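Local coordinates for probable quinone reductase Qor (NADPH:quinone reductase) (Zeta-crystallin homolog protein) (Mycobacterium tuberculosis, PDB 4RVU) that binds NADPH and, as in related quinone reductases, probably passes electrons from it to quinone substrates, at residues 37-42 with 68-73; 199-204 with 229-234. All coordinates share one frame; numbering follows the deposited sequence.

Interaction 1: 37-42 with 68-73; sequences KAEAIG and CGTVEA
Five backbone hydrogen bonds join 37-42 to 68-73 as antiparallel strands. Lys37 and Thr70 form a hydrogen-bonded pair, with Lys37 N 2.8 Å from Thr70 O and Thr70 N returning a bond to a lone pair of Lys37 O. Farther along, Cys68 O takes two donors in its carbonyl plane, Glu39 N at 2.8 Å and Ala40 N at 3.1 Å, while Cys68 N lies nearly on the C=O axis of Ala40, and the N-H...O angle is 178°. Glu39 and Ala40 both face Cys68, a classic beta bulge, and the chain turns a corner at Glu39.

Gly69 suits the non-hydrogen-bonded site opposite Ala38: its CA lies 3.1 Å from Lys37 O in a CA-H...O contact, and a CB there would collide with that oxygen.

Among the side chains, small Ala40 and Cys68 share a face and pack on Ala124 of helix 120-140. Glu39 crosses Thr70 at about a right angle. With CG beside its own backbone N (chi1 -68°) and the chain extended, Glu39 brings OE2 to 3.4 Å from Thr70 CG2. One water bridges Glu39 OE2 and Thr70 OG1, donating to the carboxylate, whose OE1 bonds to Ser120 OG.

Main-chain bonding therefore sets the register in this GroES-like domain, and with both carboxylate oxygens engaged, Glu39 probably stays ionised.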
loop_
_atom_site.group_PDB
_atom_site.type_symbol
_atom_site.label_atom_id
_atom_site.label_comp_id
_atom_site.label_asym_id
_atom_site.label_seq_id
_atom_site.Cartn_x
_atom_site.Cartn_y
_atom_site.Cartn_z
ATOM N N LYS A 37 -36.438 -14.918 0.014
ATOM C CA LYS A 37 -37.361 -14.492 1.058
ATOM C C LYS A 37 -36.572 -14.350 2.359
ATOM O O LYS A 37 -36.078 -15.338 2.910
ATOM C CB LYS A 37 -38.521 -15.477 1.238
ATOM C CG LYS A 37 -39.508 -15.016 2.327
ATOM C CD LYS A 37 -40.742 -15.889 2.472
ATOM C CE LYS A 37 -41.682 -15.264 3.499
ATOM N NZ LYS A 37 -42.785 -16.178 3.917
ATOM N N ALA A 38 -36.450 -13.116 2.840
ATOM C CA ALA A 38 -35.602 -12.810 3.999
ATOM C C ALA A 38 -36.018 -13.490 5.305
ATOM O O ALA A 38 -37.209 -13.530 5.657
ATOM C CB ALA A 38 -35.515 -11.312 4.202
ATOM N N GLU A 39 -35.027 -14.027 6.013
ATOM C CA GLU A 39 -35.218 -14.501 7.385
ATOM C C GLU A 39 -34.468 -13.620 8.375
ATOM O O GLU A 39 -34.908 -13.422 9.511
ATOM C CB GLU A 39 -34.790 -15.968 7.513
ATOM C CG GLU A 39 -35.720 -16.895 6.746
ATOM C CD GLU A 39 -35.329 -18.354 6.818
ATOM O OE1 GLU A 39 -34.298 -18.691 7.435
ATOM O OE2 GLU A 39 -36.071 -19.169 6.243
ATOM N N ALA A 40 -33.324 -13.098 7.946
ATOM C CA ALA A 40 -32.553 -12.158 8.754
ATOM C C ALA A 40 -31.776 -11.242 7.814
ATOM O O ALA A 40 -31.260 -11.682 6.787
ATOM C CB ALA A 40 -31.609 -12.896 9.697
ATOM N N ILE A 41 -31.689 -9.969 8.169
ATOM C CA ILE A 41 -31.102 -8.970 7.278
ATOM C C ILE A 41 -29.931 -8.311 7.980
ATOM O O ILE A 41 -30.070 -7.825 9.096
ATOM C CB ILE A 41 -32.164 -7.922 6.909
ATOM C CG1 ILE A 41 -33.294 -8.590 6.127
ATOM C CG2 ILE A 41 -31.565 -6.782 6.079
ATOM C CD1 ILE A 41 -34.601 -7.842 6.210
ATOM N N GLY A 42 -28.772 -8.274 7.327
ATOM C CA GLY A 42 -27.593 -7.712 7.958
ATOM C C GLY A 42 -27.603 -6.194 7.939
ATOM O O GLY A 42 -28.040 -5.574 6.974
ATOM N N CYS A 68 -29.958 -13.121 4.667
ATOM C CA CYS A 68 -30.041 -14.574 4.676
ATOM C C CYS A 68 -31.515 -14.943 4.610
ATOM O O CYS A 68 -32.340 -14.351 5.311
ATOM C CB CYS A 68 -29.424 -15.145 5.952
ATOM S SG CYS A 68 -29.663 -16.932 6.109
ATOM N N GLY A 69 -31.859 -15.896 3.748
ATOM C CA GLY A 69 -33.229 -16.385 3.694
ATOM C C GLY A 69 -33.361 -17.541 2.730
ATOM O O GLY A 69 -32.363 -18.152 2.358
ATOM N N THR A 70 -34.589 -17.847 2.314
ATOM C CA THR A 70 -34.801 -18.998 1.448
ATOM C C THR A 70 -34.999 -18.571 0.004
ATOM O O THR A 70 -35.574 -17.515 -0.267
ATOM C CB THR A 70 -36.004 -19.860 1.919
ATOM O OG1 THR A 70 -37.131 -19.008 2.152
ATOM C CG2 THR A 70 -35.651 -20.593 3.200
ATOM N N VAL A 71 -34.502 -19.389 -0.918
ATOM C CA VAL A 71 -34.666 -19.097 -2.337
ATOM C C VAL A 71 -36.121 -19.331 -2.727
ATOM O O VAL A 71 -36.601 -20.472 -2.719
ATOM C CB VAL A 71 -33.732 -19.943 -3.207
ATOM C CG1 VAL A 71 -33.968 -19.644 -4.685
ATOM C CG2 VAL A 71 -32.275 -19.658 -2.843
ATOM N N GLU A 72 -36.818 -18.242 -3.039
ATOM C CA GLU A 72 -38.231 -18.284 -3.406
ATOM C C GLU A 72 -38.371 -18.560 -4.905
ATOM O O GLU A 72 -39.333 -19.195 -5.352
ATOM C CB GLU A 72 -38.882 -16.941 -3.056
ATOM C CG GLU A 72 -40.375 -16.854 -3.341
ATOM C CD GLU A 72 -41.226 -17.265 -2.154
ATOM O OE1 GLU A 72 -40.654 -17.731 -1.145
ATOM O OE2 GLU A 72 -42.467 -17.126 -2.237
ATOM N N ALA A 73 -37.403 -18.074 -5.678
ATOM C CA ALA A 73 -37.400 -18.252 -7.127
ATOM C C ALA A 73 -36.003 -18.024 -7.689
ATOM O O ALA A 73 -35.193 -17.303 -7.103
ATOM C CB ALA A 73 -38.393 -17.301 -7.791
HETATM O O HOH W 1 -38.053 -18.285 4.584
#

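Interaction 2: 199-204 with 229-234; sequences EDAWQF and FDASLA
The first turn of helix 201-212 meets helix 229-234 closely enough to put the CA atoms of Ala201 and Ala231 only 4.0 Å apart. Alanine suits such a meeting because a lone methyl lets two backbones come near. Ala201 CB presses on the main chain of the other helix, 3.7 Å from Ala231 N, and also touches Asp230 CB.

Two aromatic rings extend the apolar contact, each meeting a methyl obliquely. Phe204, with CG anti to its backbone N (chi1 -179°), sets CD2 3.6 Å from Ala231 CB. Trp202 starts out away from the partner helix, yet with CG beside its own N (chi1 -53°) the six-membered part of the indole swings back, and CZ3 comes to 3.7 Å from Ala234 CB. Ala231 and Ala234, three residues apart, thus each offer a methyl to one ring. No hydrogen bond crosses between the segments.

The capping is done within one segment, by Asp200, the N-cap of helix 201-212: the anti lone pair of its OD1 accepts from Gln203 N at 3.2 Å, and a weak bond from Trp202 N reaches the same oxygen. The carboxylate would probably complement the positive end of the helix dipole.

Pro198 packs against both Phe204 and Ala231, and Asp230 forms a salt bridge with Arg259 of helix 258-262. Within the Rossmann-type nucleotide-binding domain, the pair joins the helix following strand 193-195 to the one between the parallel strands 217-222 and 240-244, and Leu233 packs on Leu242 of strand 240-244.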
loop_
_atom_site.group_PDB
_atom_site.type_symbol
_atom_site.label_atom_id
_atom_site.label_comp_id
_atom_site.label_asym_id
_atom_site.label_seq_id
_atom_site.Cartn_x
_atom_site.Cartn_y
_atom_site.Cartn_z
ATOM N N GLU A 199 -5.757 9.893 21.789
ATOM C CA GLU A 199 -6.001 11.320 21.970
ATOM C C GLU A 199 -4.972 12.064 21.148
ATOM O O GLU A 199 -5.271 13.076 20.508
ATOM C CB GLU A 199 -5.896 11.735 23.440
ATOM C CG GLU A 199 -7.238 11.832 24.157
ATOM C CD GLU A 199 -8.327 12.443 23.285
ATOM O OE1 GLU A 199 -8.105 13.532 22.698
ATOM O OE2 GLU A 199 -9.409 11.821 23.180
ATOM N N ASP A 200 -3.754 11.532 21.176
ATOM C CA ASP A 200 -2.640 12.069 20.421
ATOM C C ASP A 200 -1.915 10.903 19.752
ATOM O O ASP A 200 -1.644 9.882 20.393
ATOM C CB ASP A 200 -1.694 12.829 21.355
ATOM C CG ASP A 200 -0.502 13.406 20.632
ATOM O OD1 ASP A 200 0.549 12.731 20.597
ATOM O OD2 ASP A 200 -0.617 14.535 20.103
ATOM N N ALA A 201 -1.611 11.064 18.465
ATOM C CA ALA A 201 -1.028 9.997 17.657
ATOM C C ALA A 201 0.260 9.428 18.245
ATOM O O ALA A 201 0.435 8.213 18.321
ATOM C CB ALA A 201 -0.799 10.486 16.240
ATOM N N TRP A 202 1.160 10.310 18.666
ATOM C CA TRP A 202 2.438 9.879 19.216
ATOM C C TRP A 202 2.289 9.210 20.573
ATOM O O TRP A 202 2.956 8.216 20.855
ATOM C CB TRP A 202 3.402 11.065 19.267
ATOM C CG TRP A 202 3.465 11.692 17.931
ATOM C CD1 TRP A 202 2.976 12.917 17.562
ATOM C CD2 TRP A 202 3.979 11.087 16.739
ATOM N NE1 TRP A 202 3.193 13.122 16.215
ATOM C CE2 TRP A 202 3.803 12.011 15.689
ATOM C CE3 TRP A 202 4.594 9.856 16.465
ATOM C CZ2 TRP A 202 4.221 11.739 14.382
ATOM C CZ3 TRP A 202 5.003 9.590 15.174
ATOM C CH2 TRP A 202 4.817 10.526 14.148
ATOM N N GLN A 203 1.409 9.762 21.403
ATOM C CA GLN A 203 1.070 9.170 22.695
ATOM C C GLN A 203 0.590 7.729 22.526
ATOM O O GLN A 203 1.120 6.796 23.139
ATOM C CB GLN A 203 -0.033 9.990 23.366
ATOM C CG GLN A 203 0.442 11.284 23.999
ATOM C CD GLN A 203 1.211 11.042 25.282
ATOM O OE1 GLN A 203 0.741 10.332 26.176
ATOM N NE2 GLN A 203 2.406 11.621 25.377
ATOM N N PHE A 204 -0.418 7.565 21.679
ATOM C CA PHE A 204 -0.984 6.252 21.390
ATOM C C PHE A 204 0.054 5.322 20.767
ATOM O O PHE A 204 0.181 4.175 21.170
ATOM C CB PHE A 204 -2.191 6.406 20.471
ATOM C CG PHE A 204 -2.859 5.106 20.120
ATOM C CD1 PHE A 204 -3.838 4.569 20.948
ATOM C CD2 PHE A 204 -2.522 4.430 18.953
ATOM C CE1 PHE A 204 -4.466 3.374 20.624
ATOM C CE2 PHE A 204 -3.148 3.230 18.621
ATOM C CZ PHE A 204 -4.116 2.700 19.465
ATOM N N PHE A 229 -6.613 7.478 12.171
ATOM C CA PHE A 229 -5.634 7.291 11.092
ATOM C C PHE A 229 -4.206 7.698 11.478
ATOM O O PHE A 229 -3.259 6.921 11.283
ATOM C CB PHE A 229 -6.048 8.010 9.804
ATOM C CG PHE A 229 -5.133 7.721 8.651
ATOM C CD1 PHE A 229 -4.026 8.527 8.411
ATOM C CD2 PHE A 229 -5.348 6.619 7.833
ATOM C CE1 PHE A 229 -3.164 8.261 7.367
ATOM C CE2 PHE A 229 -4.483 6.342 6.776
ATOM C CZ PHE A 229 -3.387 7.172 6.548
ATOM N N ASP A 230 -4.037 8.914 11.999
ATOM C CA ASP A 230 -2.700 9.379 12.355
ATOM C C ASP A 230 -2.023 8.436 13.345
ATOM O O ASP A 230 -0.836 8.135 13.217
ATOM C CB ASP A 230 -2.747 10.806 12.912
ATOM C CG ASP A 230 -3.226 11.812 11.885
ATOM O OD1 ASP A 230 -3.399 11.425 10.711
ATOM O OD2 ASP A 230 -3.425 12.995 12.249
ATOM N N ALA A 231 -2.791 7.962 14.327
ATOM C CA ALA A 231 -2.287 7.014 15.305
ATOM C C ALA A 231 -1.952 5.659 14.681
ATOM O O ALA A 231 -0.935 5.050 15.020
ATOM C CB ALA A 231 -3.279 6.852 16.442
ATOM N N SER A 232 -2.816 5.180 13.787
ATOM C CA SER A 232 -2.556 3.931 13.072
ATOM C C SER A 232 -1.241 4.018 12.312
ATOM O O SER A 232 -0.391 3.124 12.403
ATOM C CB SER A 232 -3.678 3.641 12.077
ATOM O OG SER A 232 -4.901 3.389 12.745
ATOM N N LEU A 233 -1.087 5.091 11.554
ATOM C CA LEU A 233 0.124 5.278 10.751
ATOM C C LEU A 233 1.379 5.310 11.637
ATOM O O LEU A 233 2.408 4.714 11.305
ATOM C CB LEU A 233 0.008 6.551 9.904
ATOM C CG LEU A 233 1.214 6.869 9.009
ATOM C CD1 LEU A 233 1.416 5.743 8.022
ATOM C CD2 LEU A 233 1.035 8.182 8.274
ATOM N N ALA A 234 1.278 5.982 12.783
ATOM C CA ALA A 234 2.408 6.105 13.715
ATOM C C ALA A 234 2.744 4.822 14.482
ATOM O O ALA A 234 3.792 4.745 15.132
ATOM C CB ALA A 234 2.160 7.251 14.692
#

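In the fold
The two contacts lie on opposite sides of the chain's centre, their centres 42 Å apart, and share no helix or strand. Interaction 1 belongs to the mixed sheet of the GroES-like domain, interaction 2 to the helices flanking the parallel sheet of the nucleotide-binding domain. Both are partly buried, mixing core with surface residues. Between strands the cohesion is directional and mostly main-chain, with polar side chains and a water at the margin; between helices it is apolar, methyl against ring or backbone. Interaction 1 is away from the annotated sites; interaction 2 is nearer the cofactor but does not touch it, the Phe204 side chain lying about 11 Å from bound NADPH.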